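PDB 5AVM: phosphoribosylformylglycinamidine cyclo-ligase from Thermus thermophilus HB8, which catalyses the ATP-dependent ring closure of formylglycinamidine ribonucleotide to 5-aminoimidazole ribonucleotide, a step of de novo purine biosynthesis. Local coordinates for the interface of chains A and B. Sequence-based numbering; all coordinates share one arbitrary frame. Chains: chain A/B, Phosphoribosylformylglycinamidine cyclo-ligase.

Contact 1: the interface of chains A and B. Residues chain A 141, 144; chain B 64-65, 68, 150-151.
A:Met141 runs past B:Thr65 and ends against B:Asp151, so one flexible thioether chain touches two separate segments of the partner subunit. Its CB passes the side-chain hydroxyl oxygen OG1 of B:Thr65 at 3.9 Å, and CG keeps close to the same oxygen; the two side chains slide by each other in opposite directions. CG is set beside the backbone N and anti to the carbonyl carbon (chi1 -52°), and the chain stays extended as far as the sulfur. There SD lies over the peptide link joining B:Gly64 to B:Thr65, 3.5 Å from the amide N of B:Thr65, and rests on main-chain CA of B:Gly64 at 3.6 Å. Glycine suits this turn because its positive phi (103°) is one that residues with a side chain adopt reluctantly. A bend at chi3 (-91°) then turns the terminal methyl CE toward the carboxylate of B:Asp151, which it meets 3.4 Å from OD2, the two side chains crossing at about a right angle. A:Val144 makes a second contact: its CG2 touches CD1 of B:Leu68, an apolar pair at 3.5 Å, while its other methyl, CG1, faces the backbone O of B:Trp150. The branched valine can thus touch both partner segments at once. Both chain A residues lie in the loop between strands 133-140 and 150-160; they meet the turn leading into helix 66-72 of chain B, the first part of that helix, and the start of its strand 150-161.

Contact 2: the interface of chains A and B. Residues chain A 60, 102, 104, 155; chain B 60, 102, 155.
The hydroxyl oxygen OG1 of B:Thr155 is gripped from two subunits: it hydrogen-bonds to OG1 of A:Thr155 at 2.8 Å and to OG1 of its own chain's B:Thr60 at 2.9 Å. Which hydroxyl gives the proton in either bond is not settled by the coordinates. The two Thr155 side chains reach toward each other tip to tip, each with OG1 beside its backbone N, and their CG2 methyls meet at 3.9 Å next to the hydroxyl pair. Threonine suits a strand that meets its own copy, since it offers a hydroxyl and a methyl together. A valine in place of A:Thr155 would probably cost OG1 of B:Thr155 its bond across the interface and press a methyl against that hydroxyl, pushing the two strands apart. The two halves are not identical in detail. B:Thr60 holds OG1 anti to its N (chi1 -166°), which brings it to B:Thr155, whereas in A:Thr60 (chi1 45°) OG1 is turned away, 5.2 Å from OG1 of A:Thr155. A:Thr60 instead presents CG2 to CG of B:Leu102, 3.6 Å away, as the side chains slide past in opposite directions. One methyl of B:Leu102, CD2, also reaches CG2 of A:Thr155, while the corresponding A:Leu102 brings CD2 to the backbone N of B:Thr60. Matching strands are thereby joined near the two-fold axis by a small polar core set among methyl groups, which helps hold the dimer together.

Contact 3: the interface of chains A and B. Residues chain A 56, 100, 134, 157; chain B 56-58, 157.
Strand 96-107 of chain A faces strand 54-62 of chain B across the interface, and A:Phe100 meets B:Leu56 where they approach. The phenyl ring turns its edge to the leucine: CD1 of B:Leu56 lies in the ring plane, 3.7 Å from CE2, and the two side chains cross at about a right angle. CB of B:Leu56 also touches CE2, so both ends of the leucine side chain bear on the same ring corner. On the other side of the ring tip, CE1 meets the methyl CB of B:Ala58 at 4.0 Å; the short alanine leaves room for a broad aromatic neighbour. The ring's orientation is supported from within its own chain. CD2 of A:Leu134 lies 3.7 Å above one face and CB of A:Val157 covers the opposite face, both offset toward the rim, so the ring is sandwiched between aliphatic groups. With CG placed between the backbone N and the carbonyl carbon (chi1 58°), the phenyl group is directed out toward chain B. CD2 of A:Leu134, besides covering the ring, comes within 3.9 Å of the backbone N of B:Ala58. Leucine and valine suit such a contact because their branched ends fill gaps without asking for polar partners. The two Leu56 side chains touch tip to tip, CD1 to CD1. Beside them the Val157 pair crosses obliquely, CG2 of A:Val157 meeting CG2 of B:Val157 at 3.9 Å.

Contact 1: the interface of chains A and B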
# COMPACT_ATOMS: atom_id res chain seq x y z
N MET A 141 3.24 3.79 -14.47
CA MET A 141 2.95 2.71 -15.39
C MET A 141 1.87 3.05 -16.41
O MET A 141 0.73 2.60 -16.29
CB MET A 141 2.54 1.46 -14.60
CG MET A 141 3.51 1.08 -13.48
SD MET A 141 3.14 -0.52 -12.76
CE MET A 141 2.06 -0.06 -11.43
N VAL A 144 -0.44 0.52 -17.44
CA VAL A 144 -1.40 0.02 -16.46
C VAL A 144 -2.55 0.99 -16.21
O VAL A 144 -3.71 0.58 -16.08
CB VAL A 144 -0.69 -0.29 -15.12
CG1 VAL A 144 -1.72 -0.52 -14.01
CG2 VAL A 144 0.20 -1.52 -15.28
N GLY B 64 4.70 -4.04 -10.45
CA GLY B 64 5.12 -3.25 -11.59
C GLY B 64 4.53 -3.75 -12.89
O GLY B 64 3.66 -4.62 -12.88
N THR B 65 5.00 -3.22 -14.01
CA THR B 65 4.50 -3.62 -15.32
C THR B 65 4.74 -5.10 -15.60
O THR B 65 4.12 -5.67 -16.51
CB THR B 65 5.13 -2.74 -16.42
OG1 THR B 65 4.60 -1.41 -16.31
CG2 THR B 65 4.84 -3.28 -17.80
N LEU B 68 1.70 -7.03 -16.38
CA LEU B 68 1.09 -7.11 -17.70
C LEU B 68 1.74 -8.23 -18.50
O LEU B 68 1.05 -8.97 -19.21
CB LEU B 68 1.23 -5.77 -18.42
CG LEU B 68 0.55 -4.64 -17.63
CD1 LEU B 68 0.80 -3.30 -18.29
CD2 LEU B 68 -0.94 -4.94 -17.53
N TRP B 150 -3.97 -4.78 -14.12
CA TRP B 150 -3.94 -5.01 -12.67
C TRP B 150 -2.73 -4.30 -12.06
O TRP B 150 -1.74 -4.05 -12.74
CB TRP B 150 -3.78 -6.50 -12.35
CG TRP B 150 -5.02 -7.33 -12.40
CD1 TRP B 150 -5.68 -7.77 -13.51
CD2 TRP B 150 -5.73 -7.86 -11.28
NE1 TRP B 150 -6.76 -8.55 -13.15
CE2 TRP B 150 -6.81 -8.62 -11.78
CE3 TRP B 150 -5.55 -7.77 -9.88
CZ2 TRP B 150 -7.71 -9.27 -10.94
CZ3 TRP B 150 -6.45 -8.43 -9.05
CH2 TRP B 150 -7.51 -9.17 -9.58
N ASP B 151 -2.82 -4.00 -10.78
CA ASP B 151 -1.72 -3.37 -10.06
C ASP B 151 -1.62 -4.16 -8.76
O ASP B 151 -2.55 -4.20 -7.96
CB ASP B 151 -2.02 -1.90 -9.75
CG ASP B 151 -0.81 -1.16 -9.22
OD1 ASP B 151 0.04 -1.79 -8.57
OD2 ASP B 151 -0.70 0.06 -9.44

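Contact 2: the interface of chains A and B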
# COMPACT_ATOMS: atom_id res chain seq x y z
N THR A 60 -4.69 -2.07 4.78
CA THR A 60 -4.33 -1.36 3.57
C THR A 60 -5.66 -0.76 3.14
O THR A 60 -6.73 -1.30 3.47
CB THR A 60 -3.75 -2.30 2.45
OG1 THR A 60 -4.54 -3.49 2.33
CG2 THR A 60 -2.32 -2.70 2.76
N LEU A 102 2.27 4.34 5.61
CA LEU A 102 3.10 4.20 4.41
C LEU A 102 2.18 4.40 3.23
O LEU A 102 1.07 3.87 3.21
CB LEU A 102 3.74 2.81 4.32
CG LEU A 102 4.94 2.53 5.21
CD1 LEU A 102 4.51 1.83 6.48
CD2 LEU A 102 5.91 1.66 4.46
N TYR A 104 1.46 4.46 -1.11
CA TYR A 104 1.80 3.91 -2.41
C TYR A 104 0.97 4.69 -3.43
O TYR A 104 -0.26 4.67 -3.38
CB TYR A 104 1.46 2.42 -2.47
CG TYR A 104 1.62 1.81 -3.84
CD1 TYR A 104 2.88 1.66 -4.42
CD2 TYR A 104 0.50 1.42 -4.58
CE1 TYR A 104 3.03 1.14 -5.70
CE2 TYR A 104 0.64 0.90 -5.87
CZ TYR A 104 1.90 0.76 -6.42
OH TYR A 104 2.02 0.25 -7.70
N THR A 155 -0.90 2.00 3.70
CA THR A 155 -1.04 1.03 4.77
C THR A 155 -0.82 1.70 6.12
O THR A 155 0.16 2.41 6.31
CB THR A 155 0.01 -0.11 4.62
OG1 THR A 155 -0.20 -0.79 3.38
CG2 THR A 155 -0.10 -1.12 5.76
N THR B 60 6.73 -0.42 1.35
CA THR B 60 5.56 -0.71 0.55
C THR B 60 6.07 -0.76 -0.90
O THR B 60 6.89 0.07 -1.29
CB THR B 60 4.44 0.35 0.73
OG1 THR B 60 3.22 -0.17 0.19
CG2 THR B 60 4.80 1.67 0.05
N LEU B 102 0.77 -7.67 3.97
CA LEU B 102 -0.63 -7.46 3.62
C LEU B 102 -0.61 -6.72 2.27
O LEU B 102 0.33 -5.97 2.00
CB LEU B 102 -1.40 -6.68 4.70
CG LEU B 102 -1.18 -5.22 5.09
CD1 LEU B 102 -2.40 -4.78 5.88
CD2 LEU B 102 0.08 -5.05 5.93
N THR B 155 2.62 -4.34 1.45
CA THR B 155 3.44 -3.73 2.50
C THR B 155 3.99 -4.81 3.42
O THR B 155 3.27 -5.71 3.82
CB THR B 155 2.62 -2.73 3.33
OG1 THR B 155 2.30 -1.60 2.51
CG2 THR B 155 3.42 -2.25 4.54

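Contact 3: the interface of chains A and B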
# COMPACT_ATOMS: atom_id res chain seq x y z
N LEU A 56 0.47 -6.88 16.43
CA LEU A 56 -0.01 -5.61 15.89
C LEU A 56 -1.12 -5.77 14.86
O LEU A 56 -1.33 -6.85 14.31
CB LEU A 56 1.13 -4.84 15.23
CG LEU A 56 2.37 -4.51 16.05
CD1 LEU A 56 3.30 -3.70 15.18
CD2 LEU A 56 2.01 -3.73 17.30
N PHE A 100 1.93 3.95 12.60
CA PHE A 100 2.62 4.59 11.48
C PHE A 100 1.96 4.31 10.13
O PHE A 100 1.22 3.34 9.97
CB PHE A 100 4.11 4.21 11.46
CG PHE A 100 4.40 2.73 11.38
CD1 PHE A 100 4.34 2.06 10.17
CD2 PHE A 100 4.79 2.03 12.52
CE1 PHE A 100 4.68 0.70 10.08
CE2 PHE A 100 5.13 0.67 12.44
CZ PHE A 100 5.08 0.00 11.23
N LEU A 134 6.07 6.82 7.76
CA LEU A 134 7.30 6.05 7.68
C LEU A 134 7.91 5.96 6.28
O LEU A 134 8.84 6.69 5.95
CB LEU A 134 7.06 4.65 8.23
CG LEU A 134 8.23 4.05 9.00
CD1 LEU A 134 8.51 4.88 10.23
CD2 LEU A 134 7.90 2.63 9.38
N VAL A 157 -0.54 0.99 10.25
CA VAL A 157 -0.29 -0.04 11.23
C VAL A 157 -0.76 0.51 12.58
O VAL A 157 -0.64 1.71 12.84
CB VAL A 157 1.21 -0.42 11.29
CG1 VAL A 157 1.48 -1.39 12.45
CG2 VAL A 157 1.62 -1.05 9.96
N LEU B 56 10.51 -0.73 14.78
CA LEU B 56 9.59 -1.15 13.74
C LEU B 56 9.95 -0.43 12.45
O LEU B 56 10.17 0.79 12.43
CB LEU B 56 8.15 -0.83 14.12
CG LEU B 56 7.53 -1.60 15.29
CD1 LEU B 56 6.08 -1.21 15.44
CD2 LEU B 56 7.65 -3.10 15.04
N VAL B 57 10.05 -1.20 11.38
CA VAL B 57 10.36 -0.67 10.06
C VAL B 57 9.35 -1.26 9.09
O VAL B 57 8.61 -2.18 9.42
CB VAL B 57 11.79 -1.06 9.61
CG1 VAL B 57 12.82 -0.37 10.48
CG2 VAL B 57 11.97 -2.56 9.68
N ALA B 58 9.32 -0.73 7.88
CA ALA B 58 8.40 -1.24 6.88
C ALA B 58 8.73 -0.64 5.53
O ALA B 58 9.48 0.34 5.41
CB ALA B 58 6.94 -0.94 7.27
N VAL B 157 6.04 -5.37 7.04
CA VAL B 157 6.48 -4.78 8.29
C VAL B 157 7.55 -5.69 8.87
O VAL B 157 7.49 -6.91 8.72
CB VAL B 157 5.30 -4.63 9.30
CG1 VAL B 157 5.80 -4.10 10.64
CG2 VAL B 157 4.24 -3.70 8.72

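The C-alpha centres of contacts 2 and 3 are about 9 Å apart, while contact 1 is about 17 Å from contact 2 and 25 Å from contact 3. Strand 150-160 of chain A, 150-161 in chain B, ties the series together: its chain B start serves contact 1, and both copies carry residues of contacts 2 and 3. Strand 96-107 of chain A and strand 54-62 of chain B also serve both of the latter. The interface thus passes from a loop-rich end, through threonine hydroxyls, to a patch dominated by aliphatic and aromatic side chains. Such pairing of N-terminal domains fits the dimeric barrel typical of AIR synthetases, and two-fold symmetry supplies each contact with a twin.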